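Local coordinates for PHB depolymerase (PDB 2D81), which hydrolyses the ester bonds of polyhydroxybutyrate as a fungal depolymerase with a circularly permuted alpha/beta hydrolase fold, at residues Asn161-Gly166 with Asn248-Thr253. Numbering follows the deposited sequence.
Sequences NYDGAG and NKWADT
The indole of Trp250 lies over the CA of Gly166, in the first turn of helix 164-173, while its NE1 reaches the side chain that N-caps that helix, Asp163. In this alpha/beta hydrolase fold the contact ties the start of helix 164-173 to the short helix 247-251, which leads into strand 256-260 of the central sheet. Gly166 CA sits 3.5 Å from the centroid of the five-membered ring, 26° off the ring normal, a CH-pi contact shifted toward the rim at NE1. A CB on Gly166 would point into the indole and clash with NE1, so the close approach depends on the bare glycine.

With CG anti to the backbone N (chi1 -177°), the Asp163 carboxylate can give OD1 to the indole and OD2 to the helix start. OD1 accepts from Trp250 NE1 at 2.8 Å through its syn lone pair, lying almost in the indole plane, and the carboxylate is turned 30° from that plane. Arg179 makes a salt bridge to the same oxygen and probably stabilises its negative charge. Leu169 and Lys170, farther along the same helix, also touch the indole. A leucine in place of Trp250, with no ring N-H, would probably leave OD1 to Arg179 alone of these two partners and open a gap over Gly166 CA. The capping bond itself runs from Gly166 N to Asp163 OD2, 3.0 Å, meeting that oxygen from above the carboxylate plane.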
loop_
_atom_site.group_PDB
_atom_site.type_symbol
_atom_site.label_atom_id
_atom_site.label_comp_id
_atom_site.label_asym_id
_atom_site.label_seq_id
_atom_site.Cartn_x
_atom_site.Cartn_y
_atom_site.Cartn_z
ATOM N N ASN A 161 16.083 -5.609 -11.154
ATOM C CA ASN A 161 17.241 -4.722 -11.196
ATOM C C ASN A 161 16.800 -3.300 -10.865
ATOM O O ASN A 161 17.305 -2.323 -11.422
ATOM C CB ASN A 161 17.898 -4.769 -12.582
ATOM C CG ASN A 161 19.210 -4.005 -12.633
ATOM O OD1 ASN A 161 20.067 -4.160 -11.761
ATOM N ND2 ASN A 161 19.378 -3.187 -13.663
ATOM N N TYR A 162 15.838 -3.199 -9.954
ATOM C CA TYR A 162 15.348 -1.909 -9.487
ATOM C C TYR A 162 14.837 -2.046 -8.061
ATOM O O TYR A 162 13.924 -2.824 -7.788
ATOM C CB TYR A 162 14.225 -1.403 -10.393
ATOM C CG TYR A 162 13.618 -0.091 -9.944
ATOM C CD1 TYR A 162 12.318 -0.039 -9.432
ATOM C CD2 TYR A 162 14.336 1.099 -10.041
ATOM C CE1 TYR A 162 11.746 1.178 -9.033
ATOM C CE2 TYR A 162 13.776 2.318 -9.644
ATOM C CZ TYR A 162 12.485 2.350 -9.144
ATOM O OH TYR A 162 11.935 3.558 -8.769
ATOM N N ASP A 163 15.444 -1.284 -7.158
ATOM C CA ASP A 163 15.078 -1.300 -5.750
ATOM C C ASP A 163 13.833 -0.442 -5.538
ATOM O O ASP A 163 13.932 0.739 -5.212
ATOM C CB ASP A 163 16.240 -0.757 -4.915
ATOM C CG ASP A 163 15.972 -0.815 -3.419
ATOM O OD1 ASP A 163 16.821 -0.315 -2.654
ATOM O OD2 ASP A 163 14.926 -1.358 -3.004
ATOM N N GLY A 164 12.663 -1.047 -5.734
ATOM C CA GLY A 164 11.417 -0.309 -5.629
ATOM C C GLY A 164 11.120 0.184 -4.228
ATOM O O GLY A 164 10.700 1.326 -4.049
ATOM N N ALA A 165 11.329 -0.676 -3.235
ATOM C CA ALA A 165 11.069 -0.303 -1.849
ATOM C C ALA A 165 11.917 0.902 -1.475
ATOM O O ALA A 165 11.425 1.863 -0.880
ATOM C CB ALA A 165 11.377 -1.477 -0.919
ATOM N N GLY A 166 13.195 0.849 -1.835
ATOM C CA GLY A 166 14.094 1.947 -1.540
ATOM C C GLY A 166 13.701 3.229 -2.251
ATOM O O GLY A 166 13.749 4.310 -1.671
ATOM N N ASN A 248 12.440 -3.698 4.662
ATOM C CA ASN A 248 13.065 -3.813 5.972
ATOM C C ASN A 248 14.532 -3.414 5.934
ATOM O O ASN A 248 15.060 -2.899 6.918
ATOM C CB ASN A 248 12.927 -5.239 6.513
ATOM C CG ASN A 248 11.483 -5.661 6.672
ATOM O OD1 ASN A 248 10.590 -4.820 6.766
ATOM N ND2 ASN A 248 11.247 -6.967 6.716
ATOM N N LYS A 249 15.186 -3.650 4.798
ATOM C CA LYS A 249 16.589 -3.277 4.633
ATOM C C LYS A 249 16.787 -1.781 4.851
ATOM O O LYS A 249 17.770 -1.357 5.461
ATOM C CB LYS A 249 17.077 -3.652 3.231
ATOM C CG LYS A 249 17.013 -5.139 2.929
ATOM C CD LYS A 249 17.537 -5.440 1.536
ATOM C CE LYS A 249 17.517 -6.931 1.255
ATOM N NZ LYS A 249 18.376 -7.683 2.211
ATOM N N TRP A 250 15.849 -0.986 4.344
ATOM C CA TRP A 250 15.904 0.461 4.505
ATOM C C TRP A 250 15.424 0.909 5.882
ATOM O O TRP A 250 16.012 1.803 6.495
ATOM C CB TRP A 250 15.075 1.146 3.411
ATOM C CG TRP A 250 15.715 1.065 2.063
ATOM C CD1 TRP A 250 15.493 0.123 1.095
ATOM C CD2 TRP A 250 16.738 1.927 1.555
ATOM N NE1 TRP A 250 16.320 0.346 0.016
ATOM C CE2 TRP A 250 17.095 1.447 0.274
ATOM C CE3 TRP A 250 17.394 3.060 2.060
ATOM C CZ2 TRP A 250 18.077 2.062 -0.510
ATOM C CZ3 TRP A 250 18.372 3.671 1.280
ATOM C CH2 TRP A 250 18.704 3.168 0.009
ATOM N N ALA A 251 14.355 0.289 6.368
ATOM C CA ALA A 251 13.821 0.622 7.683
ATOM C C ALA A 251 14.894 0.438 8.752
ATOM O O ALA A 251 14.987 1.229 9.698
ATOM C CB ALA A 251 12.619 -0.263 7.997
ATOM N N ASP A 252 15.706 -0.604 8.595
ATOM C CA ASP A 252 16.590 -1.048 9.671
ATOM C C ASP A 252 17.617 0.008 10.059
ATOM O O ASP A 252 18.070 0.051 11.202
ATOM C CB ASP A 252 17.326 -2.329 9.269
ATOM C CG ASP A 252 17.855 -3.089 10.468
ATOM O OD1 ASP A 252 19.023 -3.528 10.444
ATOM O OD2 ASP A 252 17.092 -3.252 11.436
ATOM N N THR A 253 17.987 0.853 9.104
ATOM C CA THR A 253 19.020 1.853 9.348
ATOM C C THR A 253 18.452 3.268 9.438
ATOM O O THR A 253 19.203 4.244 9.458
ATOM C CB THR A 253 20.087 1.819 8.239
ATOM O OG1 THR A 253 19.461 2.019 6.964
ATOM C CG2 THR A 253 20.814 0.483 8.243
#